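Local coordinates for protein putative GTP pyrophosphokinase (Streptococcus mutans, PDB 3L9D) that probably transfers pyrophosphate from ATP to GTP, the first step of ppGpp synthesis, at residues E39-D42 / P43-Q46; K79-E82 / S83-K87; K95-L98 / T99-Q103; I211-Q214 / L215-M219; Q221-D224 / D225-A229. One frame throughout, in Å; residues are numbered along the deposited sequence.

Interaction 1. Residues E39-D42 / P43-Q46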
loop_
_atom_site.group_PDB
_atom_site.type_symbol
_atom_site.label_atom_id
_atom_site.label_comp_id
_atom_site.label_asym_id
_atom_site.label_seq_id
_atom_site.Cartn_x
_atom_site.Cartn_y
_atom_site.Cartn_z
ATOM N N GLU A 39 -1.293 -22.255 9.821
ATOM C CA GLU A 39 -0.196 -22.051 10.755
ATOM C C GLU A 39 0.856 -21.084 10.230
ATOM O O GLU A 39 1.335 -20.215 10.962
ATOM C CB GLU A 39 0.485 -23.372 11.104
ATOM C CG GLU A 39 1.850 -23.168 11.756
ATOM C CD GLU A 39 2.590 -24.466 12.012
ATOM O OE1 GLU A 39 3.838 -24.435 12.048
ATOM O OE2 GLU A 39 1.926 -25.515 12.175
ATOM N N PHE A 40 1.240 -21.258 8.971
ATOM C CA PHE A 40 2.280 -20.426 8.380
ATOM C C PHE A 40 1.815 -18.978 8.355
ATOM O O PHE A 40 2.594 -18.059 8.578
ATOM C CB PHE A 40 2.622 -20.916 6.970
ATOM C CG PHE A 40 3.362 -19.908 6.135
ATOM C CD1 PHE A 40 4.731 -19.843 6.172
ATOM C CD2 PHE A 40 2.673 -19.032 5.308
ATOM C CE1 PHE A 40 5.413 -18.916 5.412
ATOM C CE2 PHE A 40 3.336 -18.105 4.547
ATOM C CZ PHE A 40 4.716 -18.041 4.597
ATOM N N LEU A 41 0.527 -18.792 8.111
ATOM C CA LEU A 41 -0.028 -17.469 7.915
ATOM C C LEU A 41 -0.245 -16.703 9.215
ATOM O O LEU A 41 -0.497 -15.494 9.196
ATOM C CB LEU A 41 -1.341 -17.569 7.135
ATOM C CG LEU A 41 -1.332 -17.060 5.685
ATOM C CD1 LEU A 41 0.065 -16.879 5.138
ATOM C CD2 LEU A 41 -2.130 -17.965 4.771
ATOM N N ASP A 42 -0.136 -17.389 10.346
ATOM C CA ASP A 42 -0.553 -16.778 11.601
ATOM C C ASP A 42 0.182 -15.500 11.963
ATOM O O ASP A 42 -0.440 -14.518 12.352
ATOM C CB ASP A 42 -0.473 -17.755 12.767
ATOM C CG ASP A 42 -1.002 -17.144 14.059
ATOM O OD1 ASP A 42 -0.177 -16.603 14.838
ATOM O OD2 ASP A 42 -2.242 -17.173 14.264
ATOM N N PRO A 43 1.512 -15.502 11.849
ATOM C CA PRO A 43 2.252 -14.282 12.189
ATOM C C PRO A 43 1.998 -13.109 11.218
ATOM O O PRO A 43 2.317 -11.963 11.542
ATOM C CB PRO A 43 3.712 -14.728 12.111
ATOM C CG PRO A 43 3.679 -16.220 12.050
ATOM C CD PRO A 43 2.397 -16.593 11.421
ATOM N N TYR A 44 1.453 -13.393 10.037
ATOM C CA TYR A 44 1.132 -12.342 9.077
ATOM C C TYR A 44 -0.215 -11.740 9.403
ATOM O O TYR A 44 -0.439 -10.543 9.212
ATOM C CB TYR A 44 1.119 -12.875 7.640
ATOM C CG TYR A 44 2.460 -13.349 7.139
ATOM C CD1 TYR A 44 3.305 -12.501 6.436
ATOM C CD2 TYR A 44 2.881 -14.640 7.374
ATOM C CE1 TYR A 44 4.537 -12.938 5.980
ATOM C CE2 TYR A 44 4.087 -15.081 6.926
ATOM C CZ TYR A 44 4.914 -14.230 6.234
ATOM O OH TYR A 44 6.121 -14.692 5.795
ATOM N N ILE A 45 -1.117 -12.576 9.897
ATOM C CA ILE A 45 -2.403 -12.085 10.348
ATOM C C ILE A 45 -2.219 -11.120 11.513
ATOM O O ILE A 45 -2.838 -10.050 11.551
ATOM C CB ILE A 45 -3.342 -13.231 10.747
ATOM C CG1 ILE A 45 -3.807 -13.978 9.493
ATOM C CG2 ILE A 45 -4.539 -12.677 11.535
ATOM C CD1 ILE A 45 -4.149 -15.417 9.722
ATOM N N GLN A 46 -1.369 -11.509 12.460
ATOM C CA GLN A 46 -1.018 -10.662 13.597
ATOM C C GLN A 46 -0.386 -9.353 13.133
ATOM O O GLN A 46 -0.795 -8.277 13.578
ATOM C CB GLN A 46 -0.009 -11.365 14.501
ATOM C CG GLN A 46 -0.487 -12.635 15.131
ATOM C CD GLN A 46 0.506 -13.166 16.169
ATOM O OE1 GLN A 46 1.068 -14.257 16.006
ATOM N NE2 GLN A 46 0.739 -12.381 17.234
#

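Interaction 2. Residues K79-E82 / S83-K87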
loop_
_atom_site.group_PDB
_atom_site.type_symbol
_atom_site.label_atom_id
_atom_site.label_comp_id
_atom_site.label_asym_id
_atom_site.label_seq_id
_atom_site.Cartn_x
_atom_site.Cartn_y
_atom_site.Cartn_z
ATOM N N LYS A 79 -2.508 -11.658 2.105
ATOM C CA LYS A 79 -2.748 -12.080 0.730
ATOM C C LYS A 79 -3.341 -13.483 0.742
ATOM O O LYS A 79 -2.862 -14.344 1.476
ATOM C CB LYS A 79 -1.443 -12.027 -0.065
ATOM C CG LYS A 79 -1.527 -12.696 -1.407
ATOM C CD LYS A 79 -0.197 -12.643 -2.151
ATOM C CE LYS A 79 0.073 -11.264 -2.716
ATOM N NZ LYS A 79 0.557 -11.380 -4.118
ATOM N N PRO A 80 -4.398 -13.714 -0.057
ATOM C CA PRO A 80 -5.134 -14.990 -0.044
ATOM C C PRO A 80 -4.265 -16.177 -0.457
ATOM O O PRO A 80 -3.343 -16.001 -1.261
ATOM C CB PRO A 80 -6.243 -14.772 -1.087
ATOM C CG PRO A 80 -6.353 -13.277 -1.251
ATOM C CD PRO A 80 -4.936 -12.785 -1.066
ATOM N N ILE A 81 -4.563 -17.367 0.058
ATOM C CA ILE A 81 -3.735 -18.544 -0.217
ATOM C C ILE A 81 -3.500 -18.831 -1.707
ATOM O O ILE A 81 -2.422 -19.298 -2.091
ATOM C CB ILE A 81 -4.285 -19.815 0.460
ATOM C CG1 ILE A 81 -4.414 -19.599 1.975
ATOM C CG2 ILE A 81 -3.375 -21.001 0.163
ATOM C CD1 ILE A 81 -4.831 -20.838 2.768
ATOM N N GLU A 82 -4.501 -18.555 -2.541
ATOM C CA GLU A 82 -4.393 -18.806 -3.975
ATOM C C GLU A 82 -3.408 -17.843 -4.625
ATOM O O GLU A 82 -2.639 -18.211 -5.525
ATOM C CB GLU A 82 -5.763 -18.673 -4.649
ATOM C CG GLU A 82 -6.738 -19.809 -4.342
ATOM C CD GLU A 82 -7.435 -19.662 -2.985
ATOM O OE1 GLU A 82 -7.576 -18.511 -2.492
ATOM O OE2 GLU A 82 -7.855 -20.702 -2.416
ATOM N N SER A 83 -3.430 -16.598 -4.167
ATOM C CA SER A 83 -2.543 -15.591 -4.719
ATOM C C SER A 83 -1.100 -15.872 -4.327
ATOM O O SER A 83 -0.186 -15.640 -5.115
ATOM C CB SER A 83 -2.971 -14.198 -4.279
ATOM O OG SER A 83 -4.341 -13.988 -4.579
ATOM N N ILE A 84 -0.891 -16.373 -3.115
ATOM C CA ILE A 84 0.460 -16.763 -2.728
ATOM C C ILE A 84 0.992 -17.847 -3.678
ATOM O O ILE A 84 2.105 -17.743 -4.182
ATOM C CB ILE A 84 0.566 -17.237 -1.251
ATOM C CG1 ILE A 84 -0.020 -16.192 -0.294
ATOM C CG2 ILE A 84 2.022 -17.525 -0.908
ATOM C CD1 ILE A 84 0.057 -16.579 1.175
ATOM N N LYS A 85 0.174 -18.864 -3.940
ATOM C CA LYS A 85 0.590 -20.003 -4.753
ATOM C C LYS A 85 0.950 -19.571 -6.160
ATOM O O LYS A 85 1.930 -20.045 -6.731
ATOM C CB LYS A 85 -0.496 -21.074 -4.791
ATOM C CG LYS A 85 -0.608 -21.890 -3.512
ATOM C CD LYS A 85 -1.847 -22.764 -3.519
ATOM C CE LYS A 85 -1.841 -23.715 -2.334
ATOM N NZ LYS A 85 -3.141 -24.438 -2.180
ATOM N N GLU A 86 0.156 -18.663 -6.713
ATOM C CA GLU A 86 0.456 -18.136 -8.031
ATOM C C GLU A 86 1.805 -17.438 -8.002
ATOM O O GLU A 86 2.691 -17.725 -8.814
ATOM C CB GLU A 86 -0.632 -17.171 -8.494
ATOM C CG GLU A 86 -0.690 -17.021 -10.003
ATOM C CD GLU A 86 -0.903 -18.362 -10.702
ATOM O OE1 GLU A 86 -0.359 -18.566 -11.811
ATOM O OE2 GLU A 86 -1.608 -19.219 -10.127
ATOM N N LYS A 87 1.970 -16.520 -7.058
ATOM C CA LYS A 87 3.221 -15.793 -6.966
ATOM C C LYS A 87 4.376 -16.786 -6.812
ATOM O O LYS A 87 5.474 -16.536 -7.287
ATOM C CB LYS A 87 3.173 -14.787 -5.816
#

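Interaction 3. Residues K95-L98 / T99-Q103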
loop_
_atom_site.group_PDB
_atom_site.type_symbol
_atom_site.label_atom_id
_atom_site.label_comp_id
_atom_site.label_asym_id
_atom_site.label_seq_id
_atom_site.Cartn_x
_atom_site.Cartn_y
_atom_site.Cartn_z
ATOM N N LYS A 95 8.241 -23.380 -0.865
ATOM C CA LYS A 95 7.569 -23.097 0.405
ATOM C C LYS A 95 8.548 -22.865 1.568
ATOM O O LYS A 95 8.312 -22.007 2.425
ATOM C CB LYS A 95 6.520 -24.161 0.738
ATOM C CG LYS A 95 6.912 -25.577 0.361
ATOM C CD LYS A 95 5.811 -26.586 0.727
ATOM C CE LYS A 95 6.278 -28.041 0.524
ATOM N NZ LYS A 95 7.441 -28.428 1.398
ATOM N N GLU A 96 9.657 -23.598 1.576
ATOM C CA GLU A 96 10.698 -23.403 2.596
ATOM C C GLU A 96 11.324 -22.001 2.558
ATOM O O GLU A 96 11.949 -21.563 3.526
ATOM C CB GLU A 96 11.789 -24.481 2.494
ATOM C CG GLU A 96 12.002 -25.063 1.083
ATOM C CD GLU A 96 10.866 -25.996 0.636
ATOM O OE1 GLU A 96 10.313 -26.731 1.492
ATOM O OE2 GLU A 96 10.529 -26.000 -0.573
ATOM N N ASN A 97 11.148 -21.293 1.446
ATOM C CA ASN A 97 11.679 -19.937 1.336
ATOM C C ASN A 97 10.629 -18.834 1.305
ATOM O O ASN A 97 10.945 -17.706 0.927
ATOM C CB ASN A 97 12.559 -19.817 0.103
ATOM C CG ASN A 97 13.701 -20.799 0.121
ATOM O OD1 ASN A 97 14.090 -21.320 -0.919
ATOM N ND2 ASN A 97 14.241 -21.071 1.310
ATOM N N LEU A 98 9.390 -19.143 1.689
ATOM C CA LEU A 98 8.331 -18.144 1.633
ATOM C C LEU A 98 8.647 -16.935 2.512
ATOM O O LEU A 98 8.665 -15.794 2.054
ATOM C CB LEU A 98 6.999 -18.737 2.070
ATOM C CG LEU A 98 6.225 -19.520 1.026
ATOM C CD1 LEU A 98 4.869 -19.845 1.591
ATOM C CD2 LEU A 98 6.099 -18.707 -0.252
ATOM N N THR A 99 8.887 -17.189 3.790
ATOM C CA THR A 99 9.057 -16.096 4.724
ATOM C C THR A 99 10.242 -15.230 4.325
ATOM O O THR A 99 10.157 -14.011 4.346
ATOM C CB THR A 99 9.217 -16.599 6.167
ATOM O OG1 THR A 99 7.923 -16.916 6.706
ATOM C CG2 THR A 99 9.860 -15.523 7.020
ATOM N N GLN A 100 11.348 -15.856 3.945
ATOM C CA GLN A 100 12.545 -15.087 3.650
ATOM C C GLN A 100 12.507 -14.448 2.256
ATOM O O GLN A 100 13.188 -13.463 2.013
ATOM C CB GLN A 100 13.811 -15.930 3.860
ATOM C CG GLN A 100 14.244 -16.752 2.668
ATOM C CD GLN A 100 15.656 -17.322 2.833
ATOM O OE1 GLN A 100 16.463 -17.324 1.893
ATOM N NE2 GLN A 100 15.958 -17.802 4.037
ATOM N N ASP A 101 11.692 -14.981 1.351
ATOM C CA ASP A 101 11.740 -14.528 -0.040
ATOM C C ASP A 101 10.499 -13.805 -0.577
ATOM O O ASP A 101 10.602 -13.059 -1.550
ATOM C CB ASP A 101 12.116 -15.684 -0.982
ATOM C CG ASP A 101 13.618 -16.006 -0.975
ATOM O OD1 ASP A 101 14.424 -15.259 -0.356
ATOM O OD2 ASP A 101 13.987 -17.019 -1.614
ATOM N N MET A 102 9.331 -14.034 0.015
ATOM C CA MET A 102 8.124 -13.340 -0.443
ATOM C C MET A 102 7.871 -12.040 0.354
ATOM O O MET A 102 7.893 -12.032 1.589
ATOM C CB MET A 102 6.901 -14.270 -0.441
ATOM C CG MET A 102 5.647 -13.612 -1.019
ATOM S SD MET A 102 4.458 -14.724 -1.802
ATOM C CE MET A 102 5.563 -15.715 -2.813
ATOM N N GLN A 103 7.632 -10.950 -0.368
ATOM C CA GLN A 103 7.684 -9.615 0.214
ATOM C C GLN A 103 6.335 -9.042 0.601
ATOM O O GLN A 103 6.263 -8.148 1.433
ATOM C CB GLN A 103 8.375 -8.637 -0.755
ATOM C CG GLN A 103 9.841 -8.947 -1.027
ATOM C CD GLN A 103 10.483 -7.947 -1.982
ATOM O OE1 GLN A 103 9.875 -7.538 -2.970
ATOM N NE2 GLN A 103 11.720 -7.566 -1.700
HETATM O O HOH W 1 8.908 -20.002 5.137
HETATM O O HOH W 2 11.962 -18.370 4.446
#

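Interaction 4. Residues I211-Q214 / L215-M219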
loop_
_atom_site.group_PDB
_atom_site.type_symbol
_atom_site.label_atom_id
_atom_site.label_comp_id
_atom_site.label_asym_id
_atom_site.label_seq_id
_atom_site.Cartn_x
_atom_site.Cartn_y
_atom_site.Cartn_z
ATOM N N ILE A 211 -7.509 10.705 -16.351
ATOM C CA ILE A 211 -8.468 11.480 -15.567
ATOM C C ILE A 211 -8.130 11.401 -14.087
ATOM O O ILE A 211 -8.184 12.402 -13.368
ATOM C CB ILE A 211 -9.899 10.976 -15.789
ATOM C CG1 ILE A 211 -10.306 11.190 -17.249
ATOM C CG2 ILE A 211 -10.877 11.672 -14.839
ATOM C CD1 ILE A 211 -11.640 10.592 -17.565
ATOM N N ALA A 212 -7.764 10.207 -13.640
ATOM C CA ALA A 212 -7.292 10.022 -12.273
ATOM C C ALA A 212 -6.148 10.994 -11.961
ATOM O O ALA A 212 -6.207 11.747 -10.975
ATOM C CB ALA A 212 -6.852 8.574 -12.051
ATOM N N PHE A 213 -5.121 10.986 -12.808
ATOM C CA PHE A 213 -3.984 11.872 -12.639
ATOM C C PHE A 213 -4.370 13.365 -12.620
ATOM O O PHE A 213 -3.838 14.145 -11.810
ATOM C CB PHE A 213 -2.943 11.600 -13.736
ATOM C CG PHE A 213 -1.728 12.469 -13.644
ATOM C CD1 PHE A 213 -0.611 12.050 -12.938
ATOM C CD2 PHE A 213 -1.702 13.716 -14.253
ATOM C CE1 PHE A 213 0.509 12.851 -12.845
ATOM C CE2 PHE A 213 -0.584 14.526 -14.157
ATOM C CZ PHE A 213 0.522 14.087 -13.450
ATOM N N GLN A 214 -5.270 13.774 -13.519
ATOM C CA GLN A 214 -5.642 15.194 -13.630
ATOM C C GLN A 214 -6.271 15.718 -12.338
ATOM O O GLN A 214 -5.920 16.807 -11.868
ATOM C CB GLN A 214 -6.605 15.443 -14.801
ATOM C CG GLN A 214 -5.935 15.915 -16.071
ATOM C CD GLN A 214 -4.817 16.912 -15.801
ATOM O OE1 GLN A 214 -5.038 17.979 -15.212
ATOM N NE2 GLN A 214 -3.598 16.568 -16.234
ATOM N N LEU A 215 -7.210 14.934 -11.796
ATOM C CA LEU A 215 -7.916 15.248 -10.560
ATOM C C LEU A 215 -6.924 15.503 -9.443
ATOM O O LEU A 215 -7.009 16.534 -8.764
ATOM C CB LEU A 215 -8.866 14.098 -10.190
ATOM C CG LEU A 215 -9.705 14.188 -8.915
ATOM C CD1 LEU A 215 -10.483 15.496 -8.871
ATOM C CD2 LEU A 215 -10.644 13.002 -8.839
ATOM N N ASP A 216 -5.979 14.569 -9.272
ATOM C CA ASP A 216 -4.895 14.708 -8.288
ATOM C C ASP A 216 -3.997 15.902 -8.597
ATOM O O ASP A 216 -3.614 16.658 -7.696
ATOM C CB ASP A 216 -4.013 13.447 -8.244
ATOM C CG ASP A 216 -4.484 12.408 -7.225
ATOM O OD1 ASP A 216 -5.147 12.766 -6.222
ATOM O OD2 ASP A 216 -4.166 11.221 -7.440
ATOM N N GLU A 217 -3.643 16.056 -9.872
ATOM C CA GLU A 217 -2.727 17.115 -10.259
ATOM C C GLU A 217 -3.350 18.483 -9.973
ATOM O O GLU A 217 -2.664 19.401 -9.509
ATOM C CB GLU A 217 -2.298 16.964 -11.722
ATOM C CG GLU A 217 -0.833 17.378 -12.005
ATOM C CD GLU A 217 0.151 16.903 -10.938
ATOM O OE1 GLU A 217 0.075 15.724 -10.494
ATOM O OE2 GLU A 217 0.999 17.730 -10.538
ATOM N N GLU A 218 -4.657 18.600 -10.209
ATOM C CA GLU A 218 -5.378 19.849 -9.959
ATOM C C GLU A 218 -5.493 20.200 -8.484
ATOM O O GLU A 218 -5.183 21.312 -8.082
ATOM C CB GLU A 218 -6.765 19.801 -10.587
ATOM C CG GLU A 218 -6.724 19.922 -12.089
ATOM C CD GLU A 218 -6.202 21.272 -12.538
ATOM O OE1 GLU A 218 -6.095 22.181 -11.689
ATOM O OE2 GLU A 218 -5.917 21.425 -13.741
ATOM N N MET A 219 -5.936 19.255 -7.670
ATOM C CA MET A 219 -6.124 19.539 -6.250
ATOM C C MET A 219 -4.823 19.860 -5.484
ATOM O O MET A 219 -4.820 20.692 -4.569
ATOM C CB MET A 219 -6.895 18.401 -5.578
ATOM C CG MET A 219 -8.382 18.373 -5.900
ATOM S SD MET A 219 -9.249 19.838 -5.298
ATOM C CE MET A 219 -10.947 19.297 -5.511
#

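Interaction 5. Residues Q221-D224 / D225-A229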
loop_
_atom_site.group_PDB
_atom_site.type_symbol
_atom_site.label_atom_id
_atom_site.label_comp_id
_atom_site.label_asym_id
_atom_site.label_seq_id
_atom_site.Cartn_x
_atom_site.Cartn_y
_atom_site.Cartn_z
ATOM N N GLN A 221 -2.463 21.545 -6.265
ATOM C CA GLN A 221 -2.012 22.903 -6.515
ATOM C C GLN A 221 -2.623 23.928 -5.564
ATOM O O GLN A 221 -1.968 24.903 -5.180
ATOM C CB GLN A 221 -2.223 23.259 -7.981
ATOM C CG GLN A 221 -1.008 22.858 -8.808
ATOM C CD GLN A 221 -1.293 22.745 -10.286
ATOM O OE1 GLN A 221 -2.310 23.235 -10.775
ATOM N NE2 GLN A 221 -0.387 22.091 -11.013
ATOM N N ILE A 222 -3.873 23.687 -5.170
ATOM C CA ILE A 222 -4.539 24.492 -4.153
ATOM C C ILE A 222 -4.476 23.782 -2.800
ATOM O O ILE A 222 -5.242 24.092 -1.884
ATOM C CB ILE A 222 -6.009 24.776 -4.527
ATOM C CG1 ILE A 222 -6.816 23.477 -4.646
ATOM C CG2 ILE A 222 -6.084 25.542 -5.835
ATOM C CD1 ILE A 222 -8.277 23.682 -5.073
ATOM N N ARG A 223 -3.548 22.839 -2.669
ATOM C CA ARG A 223 -3.480 22.000 -1.469
ATOM C C ARG A 223 -3.242 22.788 -0.185
ATOM O O ARG A 223 -3.826 22.474 0.849
ATOM C CB ARG A 223 -2.456 20.874 -1.647
ATOM C CG ARG A 223 -1.308 20.859 -0.660
ATOM C CD ARG A 223 -0.161 20.033 -1.222
ATOM N NE ARG A 223 0.303 20.598 -2.484
ATOM C CZ ARG A 223 1.537 21.043 -2.695
ATOM N NH1 ARG A 223 2.449 20.967 -1.730
ATOM N NH2 ARG A 223 1.864 21.545 -3.879
ATOM N N ASP A 224 -2.401 23.814 -0.246
ATOM C CA ASP A 224 -2.146 24.621 0.946
ATOM C C ASP A 224 -3.430 25.286 1.420
ATOM O O ASP A 224 -3.642 25.479 2.620
ATOM C CB ASP A 224 -1.078 25.685 0.676
ATOM C CG ASP A 224 0.294 25.095 0.524
ATOM O OD1 ASP A 224 0.734 24.411 1.477
ATOM O OD2 ASP A 224 0.914 25.303 -0.548
ATOM N N ASP A 225 -4.280 25.633 0.462
ATOM C CA ASP A 225 -5.527 26.330 0.747
ATOM C C ASP A 225 -6.541 25.379 1.387
ATOM O O ASP A 225 -7.078 25.661 2.455
ATOM C CB ASP A 225 -6.083 26.932 -0.546
ATOM C CG ASP A 225 -6.915 28.177 -0.307
ATOM O OD1 ASP A 225 -7.413 28.746 -1.304
ATOM O OD2 ASP A 225 -7.072 28.588 0.863
ATOM N N ILE A 226 -6.787 24.246 0.739
ATOM C CA ILE A 226 -7.642 23.222 1.322
ATOM C C ILE A 226 -7.220 22.838 2.737
ATOM O O ILE A 226 -8.065 22.732 3.616
ATOM C CB ILE A 226 -7.694 21.945 0.465
ATOM C CG1 ILE A 226 -8.328 22.245 -0.896
ATOM C CG2 ILE A 226 -8.465 20.851 1.208
ATOM C CD1 ILE A 226 -8.078 21.196 -1.934
ATOM N N LYS A 227 -5.923 22.615 2.957
ATOM C CA LYS A 227 -5.447 22.164 4.270
ATOM C C LYS A 227 -5.809 23.215 5.287
ATOM O O LYS A 227 -6.227 22.909 6.408
ATOM C CB LYS A 227 -3.925 21.972 4.302
ATOM C CG LYS A 227 -3.352 20.870 3.414
ATOM C CD LYS A 227 -1.834 20.804 3.594
ATOM C CE LYS A 227 -1.174 19.765 2.699
ATOM N NZ LYS A 227 0.315 19.790 2.831
ATOM N N GLU A 228 -5.631 24.465 4.876
ATOM C CA GLU A 228 -5.900 25.609 5.728
ATOM C C GLU A 228 -7.369 25.640 6.133
ATOM O O GLU A 228 -7.691 25.901 7.293
ATOM C CB GLU A 228 -5.512 26.898 5.005
ATOM C CG GLU A 228 -5.450 28.122 5.897
ATOM C CD GLU A 228 -4.557 29.218 5.323
ATOM O OE1 GLU A 228 -3.803 28.943 4.352
ATOM O OE2 GLU A 228 -4.605 30.351 5.855
ATOM N N ALA A 229 -8.258 25.366 5.182
ATOM C CA ALA A 229 -9.687 25.364 5.464
ATOM C C ALA A 229 -10.049 24.250 6.454
ATOM O O ALA A 229 -10.748 24.490 7.438
ATOM C CB ALA A 229 -10.478 25.234 4.178
HETATM O O HOH W 3 1.522 21.863 0.609
#

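Interaction 1. Residues E39-D42 / P43-Q46
F40 turns its ring to the carbonyl side of its CA (chi1 163°) while Y44 keeps its ring on the side of its own N (chi1 -65°), and the two aromatic side chains meet at their outer ends across the bend between short helix 37-40 and long helix 42-64. The touch is made by F40 CZ and Y44 CE2, 3.8 Å apart, with CE2 over one face of the F40 ring. The pair is oblique, its planes inclined at 36° and its centroids 5.4 Å apart. The edge of the Y44 ring is turned to the backbone: F40 O and L41 O lie near its plane, F40 O 3.6 Å from Y44 CD2.

The backbone turns on L41 O, which accepts two bonds, from Y44 N at 3.0 Å and from I45 N at 3.1 Å. The Y44 donor stands well above the carbonyl plane, whereas the I45 donor approaches nearly end-on. Q46 N then bonds to D42 O at 3.2 Å, setting the regular helical pattern. P43 has no N-H to offer, which suits the first turn of a helix; its CD lies 3.2 Å from F40 O.

Y44 OH hydrogen-bonds to T99 OG1 of helix 98-101, which F40 also touches. P43 rests on V159 and T161 of strand 150-161, and Y44 on I168 of strand 164-176, so the start of helix 42-64 lies against the sheet.

Interaction 2. Residues K79-E82 / S83-K87
The flat peptide group that ends in P80 O receives two N-H donors from the turn that follows. I84 N bonds to P80 O at 3.1 Å, meeting it almost head-on (C=O...N angle 164°), and S83 N makes a second, weak bond to the same oxygen. The proline ring itself is puckered and offers S83 an apolar surface: S83 OG lies 3.8 Å from P80 CD and 4.0 Å from P80 CG, a van der Waals touch.

K79 approaches S83 from another direction. Its chi1 of 169° sends the aliphatic part of the chain alongside the first turn until K79 CG is 3.5 Å from S83 CB and 4.0 Å from I84 CG1. Beyond CD the chain bends, and NZ forms a weak, long ion pair with D104.

P80 occupies the N-cap position of helix 81-91, and its carbonyl begins the i to i+4 pattern. The series continues as K85 N bonds to I81 O, with the donor tilted 29° from the carbonyl plane, and E86 N to E82 O at 3.1 Å.

I81 and K85, one turn apart, run alongside each other, and I81 CG2 meets K85 CE at 4.0 Å. W37 of helix 37-40 touches both of them as well as I84, whose side chain also packs on L41 and M102.

Interaction 3. Residues K95-L98 / T99-Q103
L98 O is the acceptor that joins the two halves of this short turn, taking M102 N at 2.8 Å and D101 N at 3.2 Å. The two bonds differ in kind. M102 N comes in straight (N-H...O 163°) and tilts little from the carbonyl plane, whereas D101 N stands above that plane, 70° out of it. D101 N also has a weak bond to N97 O at 2.9 Å, so it is shared between two carbonyls.

The earlier N-H groups of helix 98-101 are met by water. One water accepts from T99 N at 3.1 Å and donates weakly to K95 O; another accepts from Q100 N at 2.6 Å and donates weakly to E96 O. N97, although at the N-cap position, makes no capping bond with its side chain. It lies beside D101, N97 CB being 3.6 Å from D101 OD2. T99 OG1 is satisfied by Y44, and K95 NZ makes a weak salt bridge to E96 OE1 at 3.3 Å.

L98 and M102 extend together and touch through L98 CD2 and M102 CE at 4.0 Å. M102 touches I84, K87 (whose side chain is modelled only to CB) and R91, while L98 meets M88 and W37.

Chemically, the contact separates a water-bridged polar edge, where solvent completes the first turn, from a buried apolar pair set between helix 81-91 and helix 37-40.

Interaction 4. Residues I211-Q214 / L215-M219
E217 N donates to F213 O at 2.7 Å (N-H...O 152°), and E218 N to Q214 O at the same length. Both are regular i to i+4 bonds within the long alpha helix 199-221. L215 N to I211 O, at 3.1 Å, is straighter (172°), and D216 N to A212 O is a weak member of the series.

The same spacing brings the side chains of F213 and E217 alongside each other, their ring and carboxylate planes only 18° apart. The glutamate bends about its CB-CG bond and runs along the phenyl group, with E217 CG 3.6 Å from F213 CE2. OE1 is engaged in a salt bridge with R220, one turn on. D216 is buried; its OD2 hydrogen-bonds to T176 OG1 and its side chain touches A178 and M179 of helix 177-193, while F213 rests on P145 and R149. E217 OE1 comes to 3.4 Å from F213 CZ.

Interaction 5. Residues Q221-D224 / D225-A229
D224, R223 and D225 carry most of this local contact, at the first turn of a helix. R223 and K227 run in company from the helix surface. The touch is aliphatic, R223 CG to K227 CE at 3.5 Å. The cationic ends are kept apart, with R223 NH1 5.2 Å from K227 NZ. Between them sits a water that joins three groups: it donates to D224 OD1 at 2.8 Å and accepts from K227 NZ at 3.3 Å and, weakly, from R223 NH1. The D224 carboxylate, though not in direct contact with either cation, would probably temper their like charges. R223 NE has its own partner in the carbonyl of R220.

D225 comes close through its CB, 3.3 Å from I222 O. That oxygen accepts from I226 N at 3.0 Å, nearly head-on, and weakly from D225 N, while K227 N bonds to R223 O at 3.0 Å and E228 N to D224 O. I222 CG1 meets I226 CD1 at 3.8 Å.

R223 and K227 also touch F114 in a loop. The pattern is that of an N-terminal helical turn with I222 at the N-cap position, starting helix 223-230 directly after helix 199-221.

Overall arrangement
All five contacts are local and follow one another in series along the chain; each joins residues three to five apart, so none closes a long loop and none encloses or crosses another. Interactions 1, 2 and 3 form one cluster on the N-terminal side, with centres 12 to 14 Å apart. There the start of helix 42-64, the first turns of helix 81-91, and helix 98-101 with M102 after it pack on one another, with helix 42-64 resting on the mixed sheet. Interactions 4 and 5 lie on the opposite side of the chain's centre and touch none of the cluster. M219 SD touches I226 CD1 at 3.8 Å, linking helix 199-221 to helix 223-230 across the bend near Q221 and I222.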